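PDB 6VOW: multicopper oxidase from Pseudomonas thermotolerans, which probably oxidises phenolic, lignin-related substrates at a copper site and passes the electrons to a copper cluster that reduces oxygen to water, as laccases do. Local coordinates for residues V107-S111 with Q112-Q116; A142-G146 with R147-G151; W355-D359 with I360-E364. All coordinates share one frame; numbering follows the deposited sequence.

Contact 1: residues V107-S111 with Q112-Q116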
loop_
_atom_site.group_PDB
_atom_site.type_symbol
_atom_site.label_atom_id
_atom_site.label_comp_id
_atom_site.label_asym_id
_atom_site.label_seq_id
_atom_site.Cartn_x
_atom_site.Cartn_y
_atom_site.Cartn_z
ATOM N N VAL A 107 -12.462 -3.461 -8.411
ATOM C CA VAL A 107 -12.185 -4.824 -8.754
ATOM C C VAL A 107 -13.024 -5.301 -9.971
ATOM O O VAL A 107 -14.262 -5.243 -9.950
ATOM C CB VAL A 107 -12.460 -5.714 -7.541
ATOM C CG1 VAL A 107 -12.399 -7.160 -7.992
ATOM C CG2 VAL A 107 -11.440 -5.411 -6.452
ATOM N N PRO A 108 -12.371 -5.784 -11.037
ATOM C CA PRO A 108 -13.168 -6.077 -12.202
ATOM C C PRO A 108 -14.097 -7.184 -11.873
ATOM O O PRO A 108 -13.666 -8.155 -11.243
ATOM C CB PRO A 108 -12.126 -6.492 -13.259
ATOM C CG PRO A 108 -10.865 -5.767 -12.846
ATOM C CD PRO A 108 -10.925 -5.823 -11.343
ATOM N N TYR A 109 -15.360 -6.983 -12.236
ATOM C CA TYR A 109 -16.462 -7.954 -12.160
ATOM C C TYR A 109 -17.038 -8.173 -10.771
ATOM O O TYR A 109 -17.968 -8.969 -10.588
ATOM C CB TYR A 109 -16.100 -9.261 -12.877
ATOM C CG TYR A 109 -15.657 -9.016 -14.314
ATOM C CD1 TYR A 109 -16.592 -8.755 -15.334
ATOM C CD2 TYR A 109 -14.295 -9.076 -14.652
ATOM C CE1 TYR A 109 -16.173 -8.536 -16.652
ATOM C CE2 TYR A 109 -13.868 -8.866 -15.936
ATOM C CZ TYR A 109 -14.804 -8.599 -16.920
ATOM O OH TYR A 109 -14.337 -8.413 -18.146
ATOM N N VAL A 110 -16.517 -7.433 -9.803
ATOM C CA VAL A 110 -17.057 -7.411 -8.450
ATOM C C VAL A 110 -17.528 -5.993 -8.187
ATOM O O VAL A 110 -18.658 -5.826 -7.762
ATOM C CB VAL A 110 -15.972 -7.867 -7.458
ATOM C CG1 VAL A 110 -16.260 -7.471 -6.020
ATOM C CG2 VAL A 110 -15.757 -9.387 -7.603
ATOM N N SER A 111 -16.666 -4.996 -8.456
ATOM C CA SER A 111 -17.000 -3.568 -8.288
ATOM C C SER A 111 -17.661 -3.014 -9.532
ATOM O O SER A 111 -18.606 -2.274 -9.446
ATOM C CB SER A 111 -15.759 -2.626 -8.051
ATOM O OG SER A 111 -16.011 -1.182 -8.494
ATOM N N GLN A 112 -17.050 -3.297 -10.672
ATOM C CA GLN A 112 -17.330 -2.619 -11.944
ATOM C C GLN A 112 -16.868 -3.490 -13.096
ATOM O O GLN A 112 -16.201 -4.487 -12.929
ATOM C CB GLN A 112 -16.578 -1.275 -12.035
ATOM C CG GLN A 112 -15.055 -1.420 -12.015
ATOM C CD GLN A 112 -14.297 -0.131 -12.214
ATOM O OE1 GLN A 112 -14.258 0.402 -13.315
ATOM N NE2 GLN A 112 -13.626 0.339 -11.170
ATOM N N LEU A 113 -17.176 -3.032 -14.280
ATOM C CA LEU A 113 -16.590 -3.524 -15.481
ATOM C C LEU A 113 -15.275 -2.851 -15.670
ATOM O O LEU A 113 -15.185 -1.638 -15.363
ATOM C CB LEU A 113 -17.511 -3.182 -16.664
ATOM C CG LEU A 113 -18.830 -3.920 -16.491
ATOM C CD1 LEU A 113 -19.846 -3.294 -17.421
ATOM C CD2 LEU A 113 -18.643 -5.414 -16.749
ATOM N N PRO A 114 -14.243 -3.580 -16.167
ATOM C CA PRO A 114 -12.990 -2.928 -16.520
ATOM C C PRO A 114 -13.249 -1.684 -17.313
ATOM O O PRO A 114 -14.183 -1.640 -18.089
ATOM C CB PRO A 114 -12.314 -3.938 -17.447
ATOM C CG PRO A 114 -12.829 -5.273 -16.974
ATOM C CD PRO A 114 -14.191 -5.043 -16.407
ATOM N N VAL A 115 -12.434 -0.679 -17.152
ATOM C CA VAL A 115 -12.596 0.491 -17.904
ATOM C C VAL A 115 -11.806 0.217 -19.153
ATOM O O VAL A 115 -10.614 0.002 -19.075
ATOM C CB VAL A 115 -11.963 1.687 -17.172
ATOM C CG1 VAL A 115 -12.047 2.922 -18.093
ATOM C CG2 VAL A 115 -12.635 1.872 -15.787
ATOM N N GLN A 116 -12.472 0.287 -20.307
ATOM C CA GLN A 116 -11.921 0.029 -21.581
ATOM C C GLN A 116 -11.076 1.161 -22.037
ATOM O O GLN A 116 -11.285 2.280 -21.604
ATOM C CB GLN A 116 -13.043 -0.208 -22.612
ATOM C CG GLN A 116 -13.935 -1.422 -22.300
ATOM C CD GLN A 116 -13.123 -2.706 -22.309
ATOM O OE1 GLN A 116 -12.342 -2.915 -23.231
ATOM N NE2 GLN A 116 -13.271 -3.572 -21.258
#
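Y109 carries its ring over P114 because its CG stands beside the backbone N and opposite the carbonyl carbon (chi1 -54°). The ring and the proline cross at about a right angle. P114 CD sits over one ring face, offset toward the rim, 4.0 Å from the centroid of the Y109 ring. This is a CH-pi contact. P114 CG lies at the phenol end, 3.7 Å from Y109 OH. L113 CD2 comes obliquely to 4.0 Å from Y109 CE1. The backbone behind these groups is a type II beta turn from V107 to V110, with Y109 at positive phi (77°). It lies in the loop between strands 94-96 and 120-126 of the first cupredoxin-like part of the protein. V107 O accepts from V110 N and S111 N, and weakly from Q112 N. The chain then doubles back, and Y109 N donates almost straight to Q112 O at 2.7 Å. P108 and Q112 form a single beta bridge. P108 CB also meets P114 CG at 4.0 Å, so the proline touches both P108 and Y109. An alanine in place of P114 lacks the ring carbons CG and CD; the Y109 ring would probably be freer to turn, and a gap is likely to open beside P108. S111 OG is hydrogen-bonded to E103 O.

Contact 2: residues A142-G146 with R147-G151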
loop_
_atom_site.group_PDB
_atom_site.type_symbol
_atom_site.label_atom_id
_atom_site.label_comp_id
_atom_site.label_asym_id
_atom_site.label_seq_id
_atom_site.Cartn_x
_atom_site.Cartn_y
_atom_site.Cartn_z
ATOM N N ALA A 142 0.185 -7.525 -12.242
ATOM C CA ALA A 142 1.668 -7.659 -12.274
ATOM C C ALA A 142 2.265 -6.785 -13.340
ATOM O O ALA A 142 3.221 -5.991 -13.118
ATOM C CB ALA A 142 2.044 -9.129 -12.514
ATOM N N SER A 143 1.671 -6.927 -14.514
ATOM C CA SER A 143 2.067 -6.132 -15.658
ATOM C C SER A 143 1.793 -4.595 -15.488
ATOM O O SER A 143 2.675 -3.719 -15.714
ATOM C CB SER A 143 1.338 -6.699 -16.901
ATOM O OG SER A 143 1.737 -5.920 -18.003
ATOM N N GLN A 144 0.580 -4.270 -15.134
ATOM C CA GLN A 144 0.158 -2.833 -15.074
ATOM C C GLN A 144 0.793 -2.121 -13.877
ATOM O O GLN A 144 1.308 -1.037 -14.030
ATOM C CB GLN A 144 -1.346 -2.702 -15.104
ATOM C CG GLN A 144 -2.044 -3.101 -16.407
ATOM C CD GLN A 144 -3.531 -2.739 -16.511
ATOM O OE1 GLN A 144 -4.142 -2.998 -17.529
ATOM N NE2 GLN A 144 -4.106 -2.174 -15.502
ATOM N N LEU A 145 0.804 -2.736 -12.709
ATOM C CA LEU A 145 1.568 -2.194 -11.579
ATOM C C LEU A 145 3.032 -2.202 -11.892
ATOM O O LEU A 145 3.706 -1.222 -11.642
ATOM C CB LEU A 145 1.370 -2.972 -10.272
ATOM C CG LEU A 145 0.077 -2.701 -9.477
ATOM C CD1 LEU A 145 -1.069 -3.534 -9.968
ATOM C CD2 LEU A 145 0.219 -3.031 -8.013
ATOM N N GLY A 146 3.507 -3.312 -12.453
ATOM C CA GLY A 146 4.888 -3.429 -12.827
ATOM C C GLY A 146 5.362 -2.337 -13.730
ATOM O O GLY A 146 6.508 -1.871 -13.614
ATOM N N ARG A 147 4.516 -1.941 -14.676
ATOM C CA ARG A 147 4.939 -0.904 -15.599
ATOM C C ARG A 147 4.822 0.507 -15.093
ATOM O O ARG A 147 5.141 1.425 -15.813
ATOM C CB ARG A 147 4.135 -0.999 -16.895
ATOM C CG ARG A 147 4.824 -1.844 -17.930
ATOM C CD ARG A 147 4.509 -1.405 -19.356
ATOM N NE ARG A 147 4.574 -2.619 -20.146
ATOM C CZ ARG A 147 3.664 -3.581 -20.067
ATOM N NH1 ARG A 147 2.588 -3.461 -19.270
ATOM N NH2 ARG A 147 3.864 -4.671 -20.726
ATOM N N GLY A 148 4.330 0.716 -13.895
ATOM C CA GLY A 148 4.291 2.066 -13.405
ATOM C C GLY A 148 2.972 2.494 -12.853
ATOM O O GLY A 148 2.930 3.556 -12.326
ATOM N N LEU A 149 1.914 1.709 -12.984
ATOM C CA LEU A 149 0.580 2.169 -12.581
ATOM C C LEU A 149 0.392 1.986 -11.129
ATOM O O LEU A 149 -0.302 1.078 -10.722
ATOM C CB LEU A 149 -0.557 1.499 -13.391
ATOM C CG LEU A 149 -0.513 1.961 -14.844
ATOM C CD1 LEU A 149 -1.197 0.916 -15.701
ATOM C CD2 LEU A 149 -1.033 3.360 -15.157
ATOM N N VAL A 150 0.981 2.937 -10.369
ATOM C CA VAL A 150 0.878 3.025 -8.948
ATOM C C VAL A 150 1.029 4.466 -8.524
ATOM O O VAL A 150 1.846 5.229 -9.124
ATOM C CB VAL A 150 1.930 2.230 -8.200
ATOM C CG1 VAL A 150 1.828 0.778 -8.457
ATOM C CG2 VAL A 150 3.295 2.720 -8.441
ATOM N N GLY A 151 0.277 4.849 -7.516
ATOM C CA GLY A 151 0.421 6.238 -7.021
ATOM C C GLY A 151 0.096 6.384 -5.553
ATOM O O GLY A 151 -0.630 5.564 -5.004
#
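R147 reaches back to S143 and binds it twice. R147 N donates to S143 O at 2.8 Å. R147 NH1 donates to S143 OG at 2.9 Å, and that bond is bent, with the hydroxyl oxygen tilted 31° from the guanidinium plane. S143 OG is turned away from its own backbone N (chi1 -180°), which points it at the arginine. L149 folds over the same helix end. Its CB rests 3.2 Å from Q144 O, and its CD1 lies 3.7 Å from Q144 CB. The V150 and L145 side chains cross at about a right angle, and V150 CG1 touches L145 CG at 4.0 Å. These side chains are set by a Schellman motif that closes helix 141-146. L149 N donates to Q144 O at 3.0 Å, and G148 N donates to L145 O from above the carbonyl plane. G148 has a phi of 130°, where a side chain would jam against the preceding carbonyl, so glycine is called for. L149 is then the centre of an inverse gamma turn, with V150 N bonded to G148 O, and the chain passes into strand 151-156. L149 O is buried with no partner in the model. In the next shell, W60 makes a cation-pi contact with R147, and K172 NZ gives L145 O a second donor. L145 also packs on W134 and H136, which line the pocket of the Cu-O-Cu linkage.

Contact 3: residues W355-D359 with I360-E364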
loop_
_atom_site.group_PDB
_atom_site.type_symbol
_atom_site.label_atom_id
_atom_site.label_comp_id
_atom_site.label_asym_id
_atom_site.label_seq_id
_atom_site.Cartn_x
_atom_site.Cartn_y
_atom_site.Cartn_z
ATOM N N TRP A 355 -6.780 -22.322 -4.940
ATOM C CA TRP A 355 -6.017 -21.364 -5.786
ATOM C C TRP A 355 -7.013 -20.323 -6.284
ATOM O O TRP A 355 -8.163 -20.672 -6.459
ATOM C CB TRP A 355 -5.367 -22.163 -6.957
ATOM C CG TRP A 355 -6.257 -22.380 -8.321
ATOM C CD1 TRP A 355 -5.781 -22.253 -9.613
ATOM C CD2 TRP A 355 -7.689 -22.736 -8.478
ATOM N NE1 TRP A 355 -6.782 -22.486 -10.525
ATOM C CE2 TRP A 355 -7.956 -22.777 -9.875
ATOM C CE3 TRP A 355 -8.755 -23.007 -7.588
ATOM C CZ2 TRP A 355 -9.248 -23.084 -10.407
ATOM C CZ3 TRP A 355 -10.051 -23.311 -8.131
ATOM C CH2 TRP A 355 -10.269 -23.343 -9.525
ATOM N N ASP A 356 -6.644 -19.039 -6.421
ATOM C CA ASP A 356 -7.415 -18.104 -7.306
ATOM C C ASP A 356 -6.947 -18.316 -8.768
ATOM O O ASP A 356 -5.747 -18.487 -9.071
ATOM C CB ASP A 356 -7.334 -16.590 -6.862
ATOM C CG ASP A 356 -8.581 -15.673 -7.349
ATOM O OD1 ASP A 356 -8.358 -14.975 -8.370
ATOM O OD2 ASP A 356 -9.716 -15.585 -6.715
ATOM N N ILE A 357 -7.923 -18.313 -9.674
ATOM C CA ILE A 357 -7.671 -18.324 -11.137
ATOM C C ILE A 357 -7.869 -16.883 -11.611
ATOM O O ILE A 357 -8.990 -16.388 -11.810
ATOM C CB ILE A 357 -8.529 -19.369 -11.937
ATOM C CG1 ILE A 357 -8.334 -19.225 -13.482
ATOM C CG2 ILE A 357 -9.983 -19.340 -11.488
ATOM C CD1 ILE A 357 -6.887 -19.157 -13.956
ATOM N N ASN A 358 -6.760 -16.177 -11.760
ATOM C CA ASN A 358 -6.849 -14.756 -12.056
ATOM C C ASN A 358 -7.418 -14.500 -13.515
ATOM O O ASN A 358 -7.706 -13.350 -13.878
ATOM C CB ASN A 358 -5.533 -14.077 -11.585
ATOM C CG ASN A 358 -4.991 -13.076 -12.555
ATOM O OD1 ASN A 358 -5.625 -12.043 -12.832
ATOM N ND2 ASN A 358 -3.790 -13.349 -13.059
ATOM N N ASP A 359 -7.671 -15.601 -14.267
ATOM C CA ASP A 359 -8.382 -15.705 -15.582
ATOM C C ASP A 359 -9.905 -16.117 -15.660
ATOM O O ASP A 359 -10.411 -16.297 -16.781
ATOM C CB ASP A 359 -7.669 -16.759 -16.490
ATOM C CG ASP A 359 -6.172 -16.575 -16.576
ATOM O OD1 ASP A 359 -5.705 -15.529 -17.109
ATOM O OD2 ASP A 359 -5.472 -17.509 -16.127
ATOM N N ILE A 360 -10.622 -16.342 -14.550
ATOM C CA ILE A 360 -12.102 -16.527 -14.637
ATOM C C ILE A 360 -12.799 -15.590 -13.663
ATOM O O ILE A 360 -12.140 -15.027 -12.835
ATOM C CB ILE A 360 -12.554 -18.020 -14.488
ATOM C CG1 ILE A 360 -12.933 -18.417 -13.056
ATOM C CG2 ILE A 360 -11.504 -18.971 -15.070
ATOM C CD1 ILE A 360 -13.231 -19.897 -12.858
ATOM N N SER A 361 -14.131 -15.465 -13.726
ATOM C CA SER A 361 -14.887 -14.705 -12.705
ATOM C C SER A 361 -15.436 -15.544 -11.539
ATOM O O SER A 361 -16.645 -15.683 -11.364
ATOM C CB SER A 361 -15.960 -13.942 -13.381
ATOM O OG SER A 361 -15.331 -13.111 -14.333
ATOM N N CYS A 362 -14.478 -16.015 -10.726
ATOM C CA CYS A 362 -14.636 -16.864 -9.518
ATOM C C CYS A 362 -14.721 -16.078 -8.171
ATOM O O CYS A 362 -14.474 -16.602 -7.064
ATOM C CB CYS A 362 -13.458 -17.890 -9.446
ATOM S SG CYS A 362 -11.690 -17.321 -9.399
ATOM N N ALA A 363 -15.088 -14.801 -8.260
ATOM C CA ALA A 363 -15.504 -14.035 -7.087
ATOM C C ALA A 363 -16.970 -14.395 -6.621
ATOM O O ALA A 363 -17.449 -13.933 -5.576
ATOM C CB ALA A 363 -15.325 -12.540 -7.373
ATOM N N GLU A 364 -17.641 -15.270 -7.374
ATOM C CA GLU A 364 -18.968 -15.816 -7.032
ATOM C C GLU A 364 -18.941 -16.992 -6.021
ATOM O O GLU A 364 -19.971 -17.345 -5.474
ATOM C CB GLU A 364 -19.688 -16.226 -8.335
ATOM C CG GLU A 364 -19.709 -15.107 -9.390
ATOM C CD GLU A 364 -20.673 -15.362 -10.522
ATOM O OE1 GLU A 364 -20.318 -16.150 -11.408
ATOM O OE2 GLU A 364 -21.765 -14.753 -10.552
#
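The CG2 methyl of I357 meets both I360 and C362. The two isoleucines cross at about a right angle. I357 CG2 lies 3.5 Å from I360 CG1, tighter than usual van der Waals contact, and I360 CD1 touches the same methyl. C362 SG comes to 3.4 Å from I357 CG2. The sulfur stands between its own backbone N and carbonyl carbon (chi1 58°), which turns it in toward I357. The same methyl also lies over one face of the W355 ring, toward its rim. D356 OD2 approaches the sulfur too, 3.8 Å from C362 SG. A type I beta turn from I357 to I360 brings these groups together. I360 N donates to I357 O at 3.2 Å, almost straight at the hydrogen but from above the carbonyl plane. This surface loop leads from strand 323-329 to strand 368-370, and the backbone of D356 is hydrogen-bonded to G448. Across the turn, that backbone bond from I360 N is joined by apolar packing rather than by a salt bridge. If the D356 carboxylate is charged, its closeness would probably disfavour loss of the proton from the C362 thiol.

Contacts 1 and 3 touch, with centres about 14 Å apart, although they lie far apart along the chain. V110 packs on A363, and Y109 CG lies 4.1 Å from S361 OG. Contact 2 stands apart. Its centre is about 17 Å from that of contact 1 and 21 Å from that of contact 3, and its nearest atoms are about 7 Å from either. Contacts 1 and 2 border the copper cluster, and contact 3 lies farther off. The side chains of V107 in contact 1 and L145 in contact 2 each come within about 6 Å of the Cu-O-Cu linkage, and they touch its pocket residues H393 and H136. In contact 3, the side chain of D356 is about 10 Å from the linkage.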